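Cortical-lytic enzyme (Bacillus cereus, PDB 4S3J) acts as an N-acetylglucosaminidase that degrades cortex peptidoglycan during spore germination, cleaving partially degraded material and recognising its muramic acid delta-lactam residues. Local coordinates at residues A156-A159 with N160-T163; I296-I299 with G300-K303; R235-K238 with I239-S243; A350-K354 with Y355-I359. All coordinates share one frame; numbering follows the deposited sequence.

Contact 1: A156-A159 with N160-T163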
# COMPACT_ATOMS: atom_id res chain seq x y z
N ALA A 156 6.54 -0.30 -23.20
CA ALA A 156 7.95 0.10 -23.27
C ALA A 156 8.19 1.42 -22.53
O ALA A 156 9.20 1.58 -21.86
CB ALA A 156 8.41 0.21 -24.72
N LYS A 157 7.26 2.36 -22.68
CA LYS A 157 7.36 3.65 -22.00
C LYS A 157 7.41 3.48 -20.48
O LYS A 157 8.22 4.12 -19.80
CB LYS A 157 6.16 4.54 -22.37
CG LYS A 157 6.16 5.92 -21.70
CD LYS A 157 4.94 6.76 -22.09
CE LYS A 157 4.94 7.13 -23.57
NZ LYS A 157 3.77 7.99 -23.94
N ILE A 158 6.50 2.66 -19.96
CA ILE A 158 6.38 2.47 -18.51
C ILE A 158 7.59 1.70 -17.96
O ILE A 158 8.13 2.06 -16.93
CB ILE A 158 5.06 1.74 -18.18
CG1 ILE A 158 3.85 2.57 -18.65
CG2 ILE A 158 4.95 1.45 -16.70
CD1 ILE A 158 3.76 3.96 -18.04
N ALA A 159 8.03 0.66 -18.66
CA ALA A 159 9.20 -0.08 -18.22
C ALA A 159 10.44 0.79 -18.21
O ALA A 159 11.29 0.66 -17.32
CB ALA A 159 9.44 -1.29 -19.11
N ASN A 160 10.56 1.67 -19.20
CA ASN A 160 11.73 2.55 -19.28
C ASN A 160 11.75 3.57 -18.14
O ASN A 160 12.82 3.91 -17.63
CB ASN A 160 11.76 3.29 -20.62
CG ASN A 160 13.06 4.03 -20.86
OD1 ASN A 160 14.14 3.53 -20.54
ND2 ASN A 160 12.97 5.24 -21.40
N ILE A 161 10.58 4.04 -17.74
CA ILE A 161 10.49 4.94 -16.59
C ILE A 161 11.08 4.24 -15.37
O ILE A 161 11.87 4.82 -14.62
CB ILE A 161 9.04 5.38 -16.32
CG1 ILE A 161 8.59 6.39 -17.38
CG2 ILE A 161 8.89 6.01 -14.92
CD1 ILE A 161 7.12 6.74 -17.33
N ALA A 162 10.67 3.00 -15.17
CA ALA A 162 11.14 2.22 -14.04
C ALA A 162 12.66 2.06 -14.08
O ALA A 162 13.36 2.41 -13.12
CB ALA A 162 10.47 0.87 -14.01
N THR A 163 13.16 1.57 -15.21
CA THR A 163 14.56 1.21 -15.39
C THR A 163 15.47 2.43 -15.19
O THR A 163 16.50 2.35 -14.54
CB THR A 163 14.77 0.59 -16.79
OG1 THR A 163 14.05 -0.65 -16.84
CG2 THR A 163 16.25 0.33 -17.10
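Ile-158 and Ile-161 meet in a local contact along one helix, residues 155-164, which packs against the outside of the barrel. Their branch ends come together: CD1 of Ile-158 lies 4.4 Å from CD1 of Ile-161. This is a loose apolar touch, one helical turn apart. Ile-161 has CG1 beside its own backbone N (chi1 -73°). That turn brings CG1 back over the previous turn, 3.3 Å from Lys-157 O. The backbone supplies the rest. The amides of Asn-160, Ile-161, Ala-162 and Thr-163 bond in turn to the carbonyls of Ala-156, Lys-157, Ile-158 and Ala-159, the i to i+4 pattern of an alpha helix. The last of these, from Thr-163 N to Ala-159 O, is 3.0 Å long. The small CB of Ala-162 sits 3.4 Å from Ala-159 O.

The apolar side is covered by neighbouring elements. Ile-158 and Ala-162 rest on Leu-136 of strand 135-143, while Ile-161 faces Val-123 and Arg-127 of helix 120-129. Lys-157 lies on the exposed side, and its NZ forms a salt bridge with Glu-154. A helix with one apolar side, lying in the chain between the parallel strands 135-143 and 168-177, is typical of the outer helical layer of the TIM barrel in family 18 glycosyl hydrolases.

Contact 2: I296-I299 with G300-K303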
# COMPACT_ATOMS: atom_id res chain seq x y z
N ILE A 296 -10.99 0.35 5.44
CA ILE A 296 -10.62 -0.50 4.30
C ILE A 296 -9.61 -1.58 4.72
O ILE A 296 -9.70 -2.72 4.27
CB ILE A 296 -10.04 0.35 3.12
CG1 ILE A 296 -11.13 1.14 2.38
CG2 ILE A 296 -9.39 -0.53 2.06
CD1 ILE A 296 -11.73 2.22 3.14
N SER A 297 -8.65 -1.22 5.56
CA SER A 297 -7.61 -2.17 6.00
C SER A 297 -7.33 -2.04 7.50
O SER A 297 -6.24 -1.58 7.92
CB SER A 297 -6.35 -1.95 5.17
OG SER A 297 -5.90 -0.61 5.22
N PRO A 298 -8.31 -2.40 8.35
CA PRO A 298 -8.18 -2.27 9.80
C PRO A 298 -6.95 -3.03 10.31
O PRO A 298 -6.71 -4.14 9.83
CB PRO A 298 -9.48 -2.88 10.33
CG PRO A 298 -9.92 -3.79 9.24
CD PRO A 298 -9.55 -3.11 7.97
N ILE A 299 -6.18 -2.44 11.22
CA ILE A 299 -4.84 -2.95 11.50
C ILE A 299 -4.86 -4.28 12.28
O ILE A 299 -3.95 -5.07 12.13
CB ILE A 299 -4.03 -1.87 12.26
CG1 ILE A 299 -2.54 -2.19 12.17
CG2 ILE A 299 -4.52 -1.74 13.68
CD1 ILE A 299 -1.65 -1.00 12.51
N GLY A 300 -5.89 -4.52 13.08
CA GLY A 300 -5.99 -5.79 13.79
C GLY A 300 -6.07 -6.97 12.84
O GLY A 300 -5.25 -7.90 12.91
N PRO A 301 -7.06 -6.96 11.94
CA PRO A 301 -7.14 -8.05 10.96
C PRO A 301 -5.90 -8.13 10.07
O PRO A 301 -5.49 -9.24 9.72
CB PRO A 301 -8.39 -7.72 10.17
CG PRO A 301 -9.24 -6.99 11.14
CD PRO A 301 -8.30 -6.16 11.95
N VAL A 302 -5.30 -7.01 9.72
CA VAL A 302 -4.10 -7.06 8.89
C VAL A 302 -2.98 -7.80 9.65
O VAL A 302 -2.32 -8.67 9.09
CB VAL A 302 -3.65 -5.66 8.46
CG1 VAL A 302 -2.26 -5.70 7.83
CG2 VAL A 302 -4.66 -5.06 7.49
N LYS A 303 -2.80 -7.47 10.92
CA LYS A 303 -1.81 -8.15 11.76
C LYS A 303 -2.10 -9.66 11.81
O LYS A 303 -1.17 -10.47 11.72
CB LYS A 303 -1.79 -7.56 13.18
CG LYS A 303 -0.86 -8.30 14.14
CD LYS A 303 -0.71 -7.55 15.45
CE LYS A 303 0.21 -8.33 16.39
NZ LYS A 303 0.40 -7.56 17.65
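Pro-298 and Pro-301 meet ring against ring where helix 299-312 begins. The two rings cross at about a right angle, with CG of Pro-298 3.8 Å from CG of Pro-301. The flank of the Pro-301 ring also covers the carbonyl of Pro-298, its CD lying 3.3 Å from Pro-298 O. Val-302 packs here too. It has CG1 anti to the backbone N (chi1 169°), which leaves CG2 beside that N and facing back down the chain. CG2 packs over the carbonyl of Pro-298, 3.2 Å from its O, and touches Ser-297 CB at 4.2 Å. The indole residue Trp-286 touches Pro-298, Pro-301 and Val-302, and joins all three in one apolar patch.

Hydrogen bonding is by the backbone. Pro-298 is the N-cap residue, and its O accepts from Val-302 N at 3.2 Å. Ile-299 O accepts from Lys-303 N at 2.9 Å in the next step of the spiral. Pro-301 has no N-H to give, which costs little here because the first turn of a helix has no preceding turn of carbonyls to bind. This is the start of a TIM-barrel helix, reached by the loop that follows strand 278-281.

The polar groups before the helix are held from outside. Ser-297 OG is hydrogen-bonded to Asn-323 of strand 318-330, and Ser-297 O to Lys-393 NZ. Val-302 and Lys-303 both lean on Leu-396 of helix 387-400.

Contact 3: R235-K238 with I239-S243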
# COMPACT_ATOMS: atom_id res chain seq x y z
N ARG A 235 6.47 -24.00 -9.93
CA ARG A 235 7.76 -24.68 -9.90
C ARG A 235 8.36 -24.70 -11.30
O ARG A 235 9.55 -24.48 -11.46
CB ARG A 235 7.65 -26.11 -9.36
CG ARG A 235 7.08 -26.23 -7.96
CD ARG A 235 7.04 -27.66 -7.43
NE ARG A 235 6.35 -27.69 -6.14
CZ ARG A 235 5.13 -28.18 -5.92
NH1 ARG A 235 4.44 -28.76 -6.91
NH2 ARG A 235 4.60 -28.12 -4.71
N ASN A 236 7.53 -24.96 -12.32
CA ASN A 236 8.05 -25.02 -13.68
C ASN A 236 8.64 -23.69 -14.14
O ASN A 236 9.68 -23.66 -14.78
CB ASN A 236 6.96 -25.46 -14.66
CG ASN A 236 6.58 -26.93 -14.50
OD1 ASN A 236 7.31 -27.72 -13.90
ND2 ASN A 236 5.42 -27.29 -15.04
N VAL A 237 7.97 -22.59 -13.80
CA VAL A 237 8.49 -21.27 -14.15
C VAL A 237 9.78 -20.98 -13.38
O VAL A 237 10.76 -20.54 -13.96
CB VAL A 237 7.47 -20.15 -13.86
CG1 VAL A 237 8.09 -18.78 -14.13
CG2 VAL A 237 6.21 -20.33 -14.71
N LYS A 238 9.75 -21.23 -12.07
CA LYS A 238 10.90 -20.95 -11.20
C LYS A 238 12.14 -21.66 -11.71
O LYS A 238 13.23 -21.07 -11.78
CB LYS A 238 10.60 -21.38 -9.76
CG LYS A 238 11.76 -21.12 -8.80
CD LYS A 238 12.08 -19.66 -8.69
CE LYS A 238 13.18 -19.43 -7.70
NZ LYS A 238 13.69 -18.05 -7.84
N ILE A 239 11.99 -22.91 -12.09
CA ILE A 239 13.15 -23.66 -12.54
C ILE A 239 13.72 -23.09 -13.83
O ILE A 239 14.92 -23.08 -14.01
CB ILE A 239 12.81 -25.16 -12.73
CG1 ILE A 239 12.51 -25.81 -11.38
CG2 ILE A 239 13.95 -25.90 -13.44
CD1 ILE A 239 11.78 -27.15 -11.49
N ARG A 240 12.87 -22.51 -14.68
CA ARG A 240 13.35 -22.00 -15.97
C ARG A 240 13.75 -20.54 -15.99
O ARG A 240 14.30 -20.09 -17.00
CB ARG A 240 12.29 -22.21 -17.05
CG ARG A 240 12.13 -23.65 -17.50
CD ARG A 240 10.99 -23.83 -18.50
NE ARG A 240 11.22 -23.11 -19.75
CZ ARG A 240 10.36 -23.08 -20.77
NH1 ARG A 240 9.22 -23.77 -20.71
NH2 ARG A 240 10.65 -22.38 -21.86
N LEU A 241 13.54 -19.80 -14.91
CA LEU A 241 13.94 -18.39 -14.90
C LEU A 241 15.46 -18.31 -14.79
O LEU A 241 16.03 -18.88 -13.87
CB LEU A 241 13.30 -17.61 -13.75
CG LEU A 241 11.79 -17.39 -13.80
CD1 LEU A 241 11.32 -16.74 -12.52
CD2 LEU A 241 11.45 -16.52 -14.97
N PRO A 242 16.11 -17.57 -15.70
CA PRO A 242 17.56 -17.37 -15.63
C PRO A 242 18.04 -16.53 -14.44
O PRO A 242 17.25 -15.88 -13.73
CB PRO A 242 17.90 -16.69 -16.96
CG PRO A 242 16.63 -16.13 -17.45
CD PRO A 242 15.55 -17.01 -16.94
N SER A 243 19.35 -16.56 -14.23
CA SER A 243 19.97 -15.76 -13.18
C SER A 243 19.61 -14.29 -13.35
O SER A 243 19.58 -13.74 -14.45
CB SER A 243 21.49 -15.96 -13.19
OG SER A 243 22.06 -15.48 -14.40
O HOH W 1 15.09 -18.84 -11.03
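Residues 235-241 run through the last two turns of helix 227-240, where regular bonding fades: Ile-239 N still binds Arg-235 O well at 3.0 Å, whereas the amides of Arg-240 and Leu-241 make only weak bonds. Leu-241 N is shared between Val-237 O at 3.0 Å, at a bent 122°, and Lys-238 O at 3.4 Å. Leu-241 is the first residue to leave helical backbone angles. A water lies 3.0 Å from Lys-238 O and also close to Leu-241 O, spanning the end of the turn.

Val-237 and Leu-241 carry the apolar contact. The Val-237 CG1 branch touches Leu-241 CG at 4.0 Å, and the two side chains cross obliquely. Leu-241 CG stands beside its own backbone N (chi1 -68°), which brings it to 3.3 Å from Val-237 O. This pair faces inward, onto Ile-200 and Leu-204 of helix 193-210 and onto Phe-217 and Ile-215 of strand 214-218. The helix is the crossover of a beta-alpha-beta unit between strands 214-218 and 246-251 of the TIM barrel.

On the outer side, Ile-239 lays CG1 over the previous turn, 3.2 Å from Arg-235 O. The polar side chains find partners outside this turn. Arg-235 pairs with Glu-228, earlier on the same helix, while the others reach other elements. Lys-238 bends at chi2 (62°), and its NZ makes a salt bridge with Asp-277. Asn-236 ND2 bonds to Gln-196, and Arg-240 NH2 to Thr-201.

Contact 4: A350-K354 with Y355-I359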
# COMPACT_ATOMS: atom_id res chain seq x y z
N ALA A 350 -10.51 16.95 1.09
CA ALA A 350 -11.24 17.99 0.38
C ALA A 350 -12.76 17.90 0.61
O ALA A 350 -13.45 18.93 0.65
CB ALA A 350 -10.91 17.94 -1.10
N LEU A 351 -13.29 16.68 0.76
CA LEU A 351 -14.70 16.51 1.09
C LEU A 351 -15.03 17.05 2.48
O LEU A 351 -16.04 17.72 2.69
CB LEU A 351 -15.09 15.04 0.99
CG LEU A 351 -15.16 14.48 -0.43
CD1 LEU A 351 -15.18 12.98 -0.35
CD2 LEU A 351 -16.39 14.99 -1.21
N ALA A 352 -14.18 16.75 3.46
CA ALA A 352 -14.41 17.24 4.82
C ALA A 352 -14.34 18.76 4.82
O ALA A 352 -15.12 19.43 5.50
CB ALA A 352 -13.40 16.64 5.79
N ARG A 353 -13.41 19.34 4.05
CA ARG A 353 -13.32 20.79 3.94
C ARG A 353 -14.60 21.39 3.32
O ARG A 353 -15.20 22.36 3.83
CB ARG A 353 -12.10 21.16 3.09
CG ARG A 353 -11.89 22.66 2.90
CD ARG A 353 -10.64 22.93 2.05
NE ARG A 353 -9.42 22.49 2.72
CZ ARG A 353 -8.67 21.44 2.42
NH1 ARG A 353 -7.62 21.17 3.20
NH2 ARG A 353 -8.91 20.70 1.36
N LYS A 354 -15.03 20.81 2.22
CA LYS A 354 -16.18 21.35 1.48
C LYS A 354 -17.45 21.34 2.31
O LYS A 354 -18.25 22.29 2.28
CB LYS A 354 -16.40 20.55 0.20
CG LYS A 354 -17.61 20.96 -0.62
CD LYS A 354 -17.61 20.22 -1.92
CE LYS A 354 -18.89 20.53 -2.71
NZ LYS A 354 -19.01 19.68 -3.91
N TYR A 355 -17.65 20.24 3.04
CA TYR A 355 -18.89 20.03 3.79
C TYR A 355 -18.77 20.37 5.29
O TYR A 355 -19.66 20.06 6.10
CB TYR A 355 -19.38 18.61 3.55
CG TYR A 355 -19.79 18.42 2.10
CD1 TYR A 355 -20.96 19.01 1.61
CD2 TYR A 355 -19.03 17.67 1.20
CE1 TYR A 355 -21.34 18.86 0.29
CE2 TYR A 355 -19.40 17.53 -0.11
CZ TYR A 355 -20.56 18.12 -0.57
OH TYR A 355 -20.93 17.96 -1.88
N ASN A 356 -17.67 21.03 5.63
CA ASN A 356 -17.43 21.60 6.95
C ASN A 356 -17.57 20.65 8.13
O ASN A 356 -18.22 20.99 9.14
CB ASN A 356 -18.39 22.78 7.18
CG ASN A 356 -18.29 23.85 6.10
OD1 ASN A 356 -17.29 24.56 6.01
ND2 ASN A 356 -19.33 23.96 5.28
N VAL A 357 -16.90 19.51 8.05
CA VAL A 357 -16.85 18.58 9.15
C VAL A 357 -15.39 18.23 9.46
O VAL A 357 -14.53 18.30 8.58
CB VAL A 357 -17.67 17.31 8.82
CG1 VAL A 357 -19.15 17.67 8.66
CG2 VAL A 357 -17.14 16.64 7.58
N PRO A 358 -15.11 17.90 10.72
CA PRO A 358 -13.77 17.47 11.12
C PRO A 358 -13.52 16.02 10.77
O PRO A 358 -14.48 15.23 10.57
CB PRO A 358 -13.77 17.66 12.64
CG PRO A 358 -15.19 17.43 13.03
CD PRO A 358 -16.02 17.97 11.89
N ILE A 359 -12.24 15.68 10.68
CA ILE A 359 -11.82 14.30 10.46
C ILE A 359 -11.60 13.65 11.82
O ILE A 359 -10.90 14.19 12.68
CB ILE A 359 -10.54 14.23 9.62
CG1 ILE A 359 -10.79 14.77 8.21
CG2 ILE A 359 -10.00 12.80 9.56
CD1 ILE A 359 -9.57 15.21 7.49
O HOH W 2 -19.27 16.53 -3.64
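Lys-354 lies along the face of the Tyr-355 ring, the two side chains pointing the same way at the end of helix 345-354. Lys-354 has CG anti to the backbone N (chi1 177°) and stays extended beyond it. This carries the aliphatic chain across the ring. CG sits over its centre, 4.0 Å from the centroid, in a CH-pi contact. Tyr-355 CG is beside its own backbone N (chi1 -66°), which brings the CD2 edge of the ring up to Leu-351 O. Leu-351 runs beside it, with CD2 4.1 Å from Tyr-355 CE2, and Tyr-372 stacks on the ring. The two chain ends then meet: NZ makes a weak bond of 3.3 Å to Tyr-355 OH. One water, in the ring plane, accepts from NZ and donates to Tyr-355 OH at 2.8 Å.

The backbone closes the helix with a Schellman motif. Asn-356 has positive phi (54°) and is the C-prime residue. Val-357 N binds Ala-352 O at 3.1 Å, and Asn-356 N makes a weak bond to Arg-353 O. The reversed chain leaves Ala-352 CB against Val-357 CG2, at 4.1 Å, and Ile-359 CG1, at 4.0 Å.

Val-41 covers Ala-352 and Ile-359, and Arg-353 NE binds Thr-39 O, so this helix end faces the first LysM domain. Tyr-355 OH is hydrogen-bonded to Glu-375, which also forms a weak, long ion pair with Lys-354. The phenol thus has three kinds of polar partner, which should fix the direction of its O-H, and the nearby carboxylate probably offsets part of the ammonium charge.

All four contacts are helix turns or ends in the glycosyl hydrolase family 18 region. Along the chain they come in the order contact 1, contact 3, contact 2, contact 4. The first three lie on helices 155-164, 227-240 and 299-312 of the TIM barrel. Contact 4 lies on helix 345-354, in the insertion between barrel strands 318-330 and 404-408. None touches another. Contacts 2 and 4 come nearest, with closest atoms about 12 Å apart, while the centres of contacts 3 and 4 are 52 Å apart, on opposite sides of the chain's centre. They therefore mark separate parts of one catalytic domain, from the outer helices of the barrel to the LysM-facing insertion.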